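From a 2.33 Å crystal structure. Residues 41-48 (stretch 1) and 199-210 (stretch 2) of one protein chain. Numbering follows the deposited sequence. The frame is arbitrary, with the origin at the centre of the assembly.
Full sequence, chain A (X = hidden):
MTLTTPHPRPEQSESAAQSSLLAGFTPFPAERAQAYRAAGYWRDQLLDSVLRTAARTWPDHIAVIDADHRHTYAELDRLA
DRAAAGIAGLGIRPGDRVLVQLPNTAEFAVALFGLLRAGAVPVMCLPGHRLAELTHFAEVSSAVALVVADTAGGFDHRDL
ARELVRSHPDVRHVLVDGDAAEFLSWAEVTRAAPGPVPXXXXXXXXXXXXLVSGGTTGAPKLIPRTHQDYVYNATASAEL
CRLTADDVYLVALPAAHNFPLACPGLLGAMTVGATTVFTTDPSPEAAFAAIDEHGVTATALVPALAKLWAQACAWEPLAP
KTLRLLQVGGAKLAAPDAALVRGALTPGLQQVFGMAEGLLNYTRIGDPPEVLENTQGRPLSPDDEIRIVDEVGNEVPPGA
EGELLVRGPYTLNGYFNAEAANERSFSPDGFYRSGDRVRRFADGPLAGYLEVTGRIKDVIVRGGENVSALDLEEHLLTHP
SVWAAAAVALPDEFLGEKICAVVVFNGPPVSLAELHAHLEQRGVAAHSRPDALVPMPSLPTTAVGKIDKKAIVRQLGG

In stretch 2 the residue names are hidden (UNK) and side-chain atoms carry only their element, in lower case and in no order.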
ATOM      1  N   TYR A  41       6.044 -20.747  -0.316  1.00 27.70           N
ATOM      2  CA  TYR A  41       5.718 -19.333  -0.107  1.00 28.71           C
ATOM      3  C   TYR A  41       4.777 -19.166   1.098  1.00 28.58           C
ATOM      4  O   TYR A  41       5.076 -18.434   2.044  1.00 29.24           O
ATOM      5  CB  TYR A  41       5.069 -18.731  -1.351  1.00 26.48           C
ATOM      6  CG  TYR A  41       5.839 -18.940  -2.631  1.00 28.63           C
ATOM      7  CD1 TYR A  41       7.222 -18.964  -2.641  1.00 29.82           C
ATOM      8  CD2 TYR A  41       5.173 -19.135  -3.838  1.00 32.25           C
ATOM      9  CE1 TYR A  41       7.920 -19.173  -3.819  1.00 31.38           C
ATOM     10  CE2 TYR A  41       5.860 -19.342  -5.016  1.00 27.74           C
ATOM     11  CZ  TYR A  41       7.231 -19.360  -5.008  1.00 28.60           C
ATOM     12  OH  TYR A  41       7.922 -19.565  -6.200  1.00 30.99           O
ATOM     13  N   TRP A  42       3.647 -19.869   1.040  1.00 28.97           N
ATOM     14  CA  TRP A  42       2.594 -19.825   2.053  1.00 28.05           C
ATOM     15  C   TRP A  42       2.778 -20.863   3.166  1.00 32.65           C
ATOM     16  O   TRP A  42       2.614 -22.059   2.928  1.00 30.99           O
ATOM     17  CB  TRP A  42       1.246 -20.048   1.379  1.00 28.72           C
ATOM     18  CG  TRP A  42       0.760 -18.894   0.561  1.00 30.89           C
ATOM     19  CD1 TRP A  42       1.511 -17.881   0.030  1.00 29.09           C
ATOM     20  CD2 TRP A  42      -0.595 -18.614   0.202  1.00 29.21           C
ATOM     21  NE1 TRP A  42       0.707 -17.002  -0.642  1.00 29.45           N
ATOM     22  CE2 TRP A  42      -0.600 -17.422  -0.542  1.00 23.95           C
ATOM     23  CE3 TRP A  42      -1.822 -19.254   0.452  1.00 28.16           C
ATOM     24  CZ2 TRP A  42      -1.758 -16.862  -1.061  1.00 23.57           C
ATOM     25  CZ3 TRP A  42      -2.975 -18.691  -0.054  1.00 28.16           C
ATOM     26  CH2 TRP A  42      -2.933 -17.507  -0.806  1.00 24.49           C
ATOM     27  N   ARG A  43       3.080 -20.412   4.380  1.00 31.83           N
ATOM     28  CA  ARG A  43       3.495 -21.328   5.444  1.00 33.12           C
ATOM     29  C   ARG A  43       2.473 -21.530   6.564  1.00 37.59           C
ATOM     30  O   ARG A  43       2.822 -21.987   7.656  1.00 38.97           O
ATOM     31  CB  ARG A  43       4.806 -20.844   6.047  1.00 29.85           C
ATOM     32  CG  ARG A  43       5.933 -20.780   5.053  1.00 32.95           C
ATOM     33  CD  ARG A  43       6.319 -22.164   4.564  1.00 34.14           C
ATOM     34  NE  ARG A  43       7.414 -22.764   5.324  1.00 48.51           N
ATOM     35  CZ  ARG A  43       8.656 -22.928   4.863  1.00 50.32           C
ATOM     36  NH1 ARG A  43       8.994 -22.533   3.638  1.00 46.31           N
ATOM     37  NH2 ARG A  43       9.574 -23.494   5.635  1.00 59.62           N
ATOM     38  N   ASP A  44       1.227 -21.145   6.304  1.00 35.47           N
ATOM     39  CA  ASP A  44       0.095 -21.493   7.167  1.00 36.59           C
ATOM     40  C   ASP A  44       0.114 -20.875   8.565  1.00 36.94           C
ATOM     41  O   ASP A  44      -0.696 -21.256   9.424  1.00 38.05           O
ATOM     42  CB  ASP A  44       0.003 -23.019   7.293  1.00 36.37           C
ATOM     43  CG  ASP A  44      -0.107 -23.703   5.948  1.00 38.15           C
ATOM     44  OD1 ASP A  44      -0.890 -23.225   5.091  1.00 35.70           O
ATOM     45  OD2 ASP A  44       0.603 -24.707   5.738  1.00 36.21           O
ATOM     46  N   GLN A  45       1.032 -19.942   8.800  1.00 31.34           N
ATOM     47  CA  GLN A  45       1.132 -19.293  10.098  1.00 30.11           C
ATOM     48  C   GLN A  45       0.593 -17.849  10.076  1.00 38.69           C
ATOM     49  O   GLN A  45       0.748 -17.107   9.082  1.00 33.32           O
ATOM     50  CB  GLN A  45       2.578 -19.316  10.584  1.00 36.45           C
ATOM     51  CG  GLN A  45       3.175 -20.726  10.727  1.00 37.58           C
ATOM     52  CD  GLN A  45       2.472 -21.564  11.791  1.00 46.17           C
ATOM     53  OE1 GLN A  45       2.254 -21.107  12.920  1.00 45.50           O
ATOM     54  NE2 GLN A  45       2.116 -22.799  11.435  1.00 46.09           N
ATOM     55  N   LEU A  46      -0.051 -17.467  11.175  1.00 33.40           N
ATOM     56  CA  LEU A  46      -0.706 -16.173  11.285  1.00 30.55           C
ATOM     57  C   LEU A  46       0.328 -15.075  11.375  1.00 32.03           C
ATOM     58  O   LEU A  46       1.421 -15.317  11.880  1.00 29.93           O
ATOM     59  CB  LEU A  46      -1.621 -16.123  12.513  1.00 25.77           C
ATOM     60  CG  LEU A  46      -2.908 -16.968  12.551  1.00 31.76           C
ATOM     61  CD1 LEU A  46      -3.708 -16.568  13.770  1.00 31.10           C
ATOM     62  CD2 LEU A  46      -3.759 -16.839  11.294  1.00 26.87           C
ATOM     63  N   LEU A  47      -0.034 -13.869  10.935  1.00 25.45           N
ATOM     64  CA  LEU A  47       0.892 -12.747  10.934  1.00 27.84           C
ATOM     65  C   LEU A  47       1.532 -12.525  12.305  1.00 30.11           C
ATOM     66  O   LEU A  47       2.738 -12.285  12.386  1.00 28.70           O
ATOM     67  CB  LEU A  47       0.193 -11.458  10.465  1.00 22.14           C
ATOM     68  CG  LEU A  47       1.039 -10.198  10.232  1.00 25.11           C
ATOM     69  CD1 LEU A  47       2.355 -10.517   9.513  1.00 23.33           C
ATOM     70  CD2 LEU A  47       0.249  -9.135   9.438  1.00 23.28           C
ATOM     71  N   ASP A  48       0.748 -12.602  13.383  1.00 27.58           N
ATOM     72  CA  ASP A  48       1.293 -12.272  14.702  1.00 28.91           C
ATOM     73  C   ASP A  48       2.360 -13.273  15.128  1.00 32.07           C
ATOM     74  O   ASP A  48       3.076 -13.024  16.090  1.00 33.75           O
ATOM     75  CB  ASP A  48       0.220 -12.233  15.804  1.00 33.85           C
ATOM     76  CG  ASP A  48      -0.272 -13.645  16.215  1.00 39.07           C
ATOM     77  OD1 ASP A  48      -0.957 -14.312  15.409  1.00 36.92           O
ATOM     78  OD2 ASP A  48       0.072 -14.100  17.343  1.00 33.74           O
ATOM     79  N   UNK A 199      -8.388 -16.019  22.566  1.00 54.93           N
ATOM     80  CA  UNK A 199      -8.110 -17.157  21.705  1.00 56.57           C
ATOM     81  C   UNK A 199      -8.788 -16.950  20.358  1.00 53.19           C
ATOM     82  O   UNK A 199     -10.015 -16.881  20.275  1.00 57.38           O
ATOM     83  o   UNK A 199      -6.572 -20.639  23.147  1.00 70.47           O
ATOM     84  c   UNK A 199      -8.583 -18.458  22.358  1.00 60.89           C
ATOM     85  o   UNK A 199      -8.340 -21.857  22.660  1.00 83.24           O
ATOM     86  c   UNK A 199      -8.150 -19.718  21.610  1.00 68.44           C
ATOM     87  c   UNK A 199      -7.653 -20.818  22.538  1.00 77.26           C
ATOM     88  N   UNK A 200      -7.984 -16.821  19.307  1.00 52.81           N
ATOM     89  CA  UNK A 200      -8.508 -16.581  17.964  1.00 52.51           C
ATOM     90  C   UNK A 200      -8.082 -17.708  17.041  1.00 43.63           C
ATOM     91  O   UNK A 200      -7.164 -18.453  17.352  1.00 43.75           O
ATOM     92  c   UNK A 200      -5.947 -14.046  16.383  1.00 47.34           C
ATOM     93  c   UNK A 200      -6.499 -15.267  17.113  1.00 47.71           C
ATOM     94  c   UNK A 200      -8.013 -15.224  17.362  1.00 50.68           C
ATOM     95  c   UNK A 200      -8.405 -14.034  18.255  1.00 44.37           C
ATOM     96  N   UNK A 201      -8.742 -17.825  15.899  1.00 41.37           N
ATOM     97  CA  UNK A 201      -8.268 -18.743  14.878  1.00 41.41           C
ATOM     98  C   UNK A 201      -8.675 -18.291  13.477  1.00 42.46           C
ATOM     99  O   UNK A 201      -9.455 -18.983  12.805  1.00 41.10           O
ATOM    100  c   UNK A 201      -8.775 -20.143  15.154  1.00 41.44           C
ATOM    101  N   UNK A 202      -8.132 -17.139  13.024  1.00 40.82           N
ATOM    102  CA  UNK A 202      -8.412 -16.640  11.670  1.00 35.36           C
ATOM    103  C   UNK A 202      -7.953 -17.629  10.611  1.00 38.37           C
ATOM    104  O   UNK A 202      -7.068 -18.452  10.864  1.00 37.96           O
ATOM    105  c   UNK A 202      -7.250 -14.988  12.979  1.00 38.85           C
ATOM    106  c   UNK A 202      -7.162 -16.285  13.727  1.00 40.88           C
ATOM    107  c   UNK A 202      -7.589 -15.349  11.581  1.00 33.77           C
ATOM    108  N   UNK A 203      -8.575 -17.560   9.443  1.00 38.24           N
ATOM    109  CA  UNK A 203      -8.101 -18.278   8.272  1.00 33.39           C
ATOM    110  C   UNK A 203      -6.844 -17.559   7.793  1.00 33.10           C
ATOM    111  O   UNK A 203      -6.889 -16.359   7.543  1.00 34.71           O
ATOM    112  c   UNK A 203      -8.830 -19.130   6.015  1.00 32.33           C
ATOM    113  o   UNK A 203      -7.664 -19.554   5.895  1.00 38.18           O
ATOM    114  o   UNK A 203      -9.733 -19.348   5.176  1.00 38.29           O
ATOM    115  c   UNK A 203      -9.184 -18.292   7.203  1.00 31.51           C
ATOM    116  N   UNK A 204      -5.712 -18.277   7.695  1.00 33.80           N
ATOM    117  CA  UNK A 204      -4.476 -17.605   7.287  1.00 33.11           C
ATOM    118  C   UNK A 204      -4.522 -17.129   5.824  1.00 33.67           C
ATOM    119  O   UNK A 204      -3.769 -16.227   5.428  1.00 30.67           O
ATOM    120  c   UNK A 204      -4.130 -19.967   7.495  1.00 32.21           C
ATOM    121  c   UNK A 204      -3.402 -18.681   7.514  1.00 33.87           C
ATOM    122  c   UNK A 204      -5.466 -19.668   8.111  1.00 34.48           C
ATOM    123  N   UNK A 205      -5.420 -17.708   5.039  1.00 29.01           N
ATOM    124  CA  UNK A 205      -5.658 -17.231   3.688  1.00 28.06           C
ATOM    125  C   UNK A 205      -6.739 -16.123   3.636  1.00 32.41           C
ATOM    126  O   UNK A 205      -7.159 -15.720   2.554  1.00 29.64           O
ATOM    127  c   UNK A 205      -6.047 -18.391   2.789  1.00 29.72           C
ATOM    128  N   UNK A 206      -7.178 -15.649   4.804  1.00 29.09           N
ATOM    129  CA  UNK A 206      -8.070 -14.493   4.929  1.00 31.45           C
ATOM    130  C   UNK A 206      -7.231 -13.261   5.269  1.00 32.59           C
ATOM    131  O   UNK A 206      -6.078 -13.420   5.690  1.00 30.66           O
ATOM    132  c   UNK A 206      -9.135 -14.746   6.019  1.00 28.72           C
ATOM    133  N   UNK A 207      -7.797 -12.038   5.098  1.00 32.68           N
ATOM    134  CA  UNK A 207      -7.075 -10.795   5.401  1.00 31.49           C
ATOM    135  C   UNK A 207      -6.513 -10.724   6.814  1.00 28.02           C
ATOM    136  O   UNK A 207      -7.227 -10.991   7.759  1.00 30.81           O
ATOM    137  c   UNK A 207      -8.152  -9.715   5.209  1.00 28.98           C
ATOM    138  c   UNK A 207      -9.083 -11.748   4.425  1.00 31.81           C
ATOM    139  c   UNK A 207      -9.029 -10.267   4.169  1.00 24.52           C
ATOM    140  N   UNK A 208      -5.240 -10.359   6.938  1.00 29.15           N
ATOM    141  CA  UNK A 208      -4.642 -10.111   8.230  1.00 26.20           C
ATOM    142  C   UNK A 208      -4.765  -8.634   8.549  1.00 32.76           C
ATOM    143  O   UNK A 208      -5.069  -8.270   9.686  1.00 31.95           O
ATOM    144  c   UNK A 208      -3.183 -10.533   8.242  1.00 26.29           C
ATOM    145  N   UNK A 209      -4.504  -7.789   7.545  1.00 26.65           N
ATOM    146  CA  UNK A 209      -4.636  -6.338   7.701  1.00 26.76           C
ATOM    147  C   UNK A 209      -5.055  -5.692   6.382  1.00 26.79           C
ATOM    148  O   UNK A 209      -5.030  -6.347   5.341  1.00 27.52           O
ATOM    149  c   UNK A 209      -1.883  -5.478   6.117  1.00 29.63           C
ATOM    150  c   UNK A 209      -3.320  -5.711   8.204  1.00 30.21           C
ATOM    151  c   UNK A 209      -1.985  -6.055   7.519  1.00 29.64           C
ATOM    152  c   UNK A 209      -0.812  -5.553   8.343  1.00 32.93           C
ATOM    153  N   UNK A 210      -5.436  -4.413   6.415  1.00 25.28           N
ATOM    154  CA  UNK A 210      -5.698  -3.682   5.166  1.00 27.70           C
ATOM    155  C   UNK A 210      -4.652  -2.570   4.978  1.00 29.71           C
ATOM    156  O   UNK A 210      -4.418  -1.742   5.870  1.00 32.98           O
ATOM    157  c   UNK A 210      -9.620  -3.388   5.587  1.00 31.19           C
ATOM    158  c   UNK A 210      -8.263  -4.079   5.479  1.00 31.91           C
ATOM    159  c   UNK A 210      -7.117  -3.097   5.145  1.00 22.54           C
ATOM    160  c   UNK A 210      -8.351  -5.231   4.484  1.00 33.77           C
TER

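Position 199 carries three side-chain carbons in an unbranched run, the third bearing two oxygens. A carboxylate at that reach is Glu199; it is poorly ordered, and its side chain is out of reach of stretch 1.

Position 200 has four carbons, forked at the first, with one arm two carbons long. Beta-branching with unequal arms defines Ile200, whose CD1 lies 4.3 Å from CD1 of Leu46.

At 201 a single carbon, pointing away from stretch 1, gives Ala201.

Position 202 has three carbons that close a ring onto its own backbone N, which only proline does. The CD of Pro202 sits 3.5 Å from CD1 of Leu46, the shortest contact between the stretches.

Position 203 shows two carbons, the second with two oxygens: Asp203, one carbon shorter than Glu199. Its CA-to-CB bond points away, and its carboxylate serves its own loop, OD1 accepting a hydrogen bond from the backbone N of position 205 at 3.0 Å with an N-H...acceptor angle of 156°.

Position 204 again closes three carbons onto N, hence Pro204. Its CB is 4.2 Å from CD2 of Leu46, and its CG is 4.1 Å from the backbone O of Asp44.

Position 205 has a single side-chain carbon and nothing beyond it, which is alanine, Ala205; its CB lies 4.2 Å from CZ3 of Trp42, oblique to the ring.

Position 206 also has one carbon, Ala206, out of reach of stretch 1. Its N donates to O of Asp203 at 2.8 Å, closing a type I turn over 203-206.

At 207 a third ring onto N marks Pro207, likewise out of reach.

The lone carbon at 208 identifies Ala208; its CB points toward stretch 1 and lies 3.9 Å from CD2 of Leu47. The chain turns a corner here.

Position 209 has four carbons forked at the second, so Leu209. Its CA-to-CB bond runs sideways, but the end comes nearer, placing CD2 3.9 Å from CD2 of Leu47.

Position 210 repeats that fork, giving Leu210, which makes no contact and lies in a strand that continues later in the chain.

The contact is apolar packing: no hydrogen bond crosses it, and 381 Å² is buried in total. Leu46 has the largest share, 84 Å²; its CD1 meets Ile200 and comes closest to Pro202, while its CD2 lies near both Pro202 and Pro204. Leu47 engages Ala208 and Leu209, and Trp42 touches Ala205 obliquely through CZ3. The internal bonds to Asp203 brace the turn that carries Pro204 and Ala205 against stretch 1.

Stretch 2 (199-210) EIAPDPAAPALL
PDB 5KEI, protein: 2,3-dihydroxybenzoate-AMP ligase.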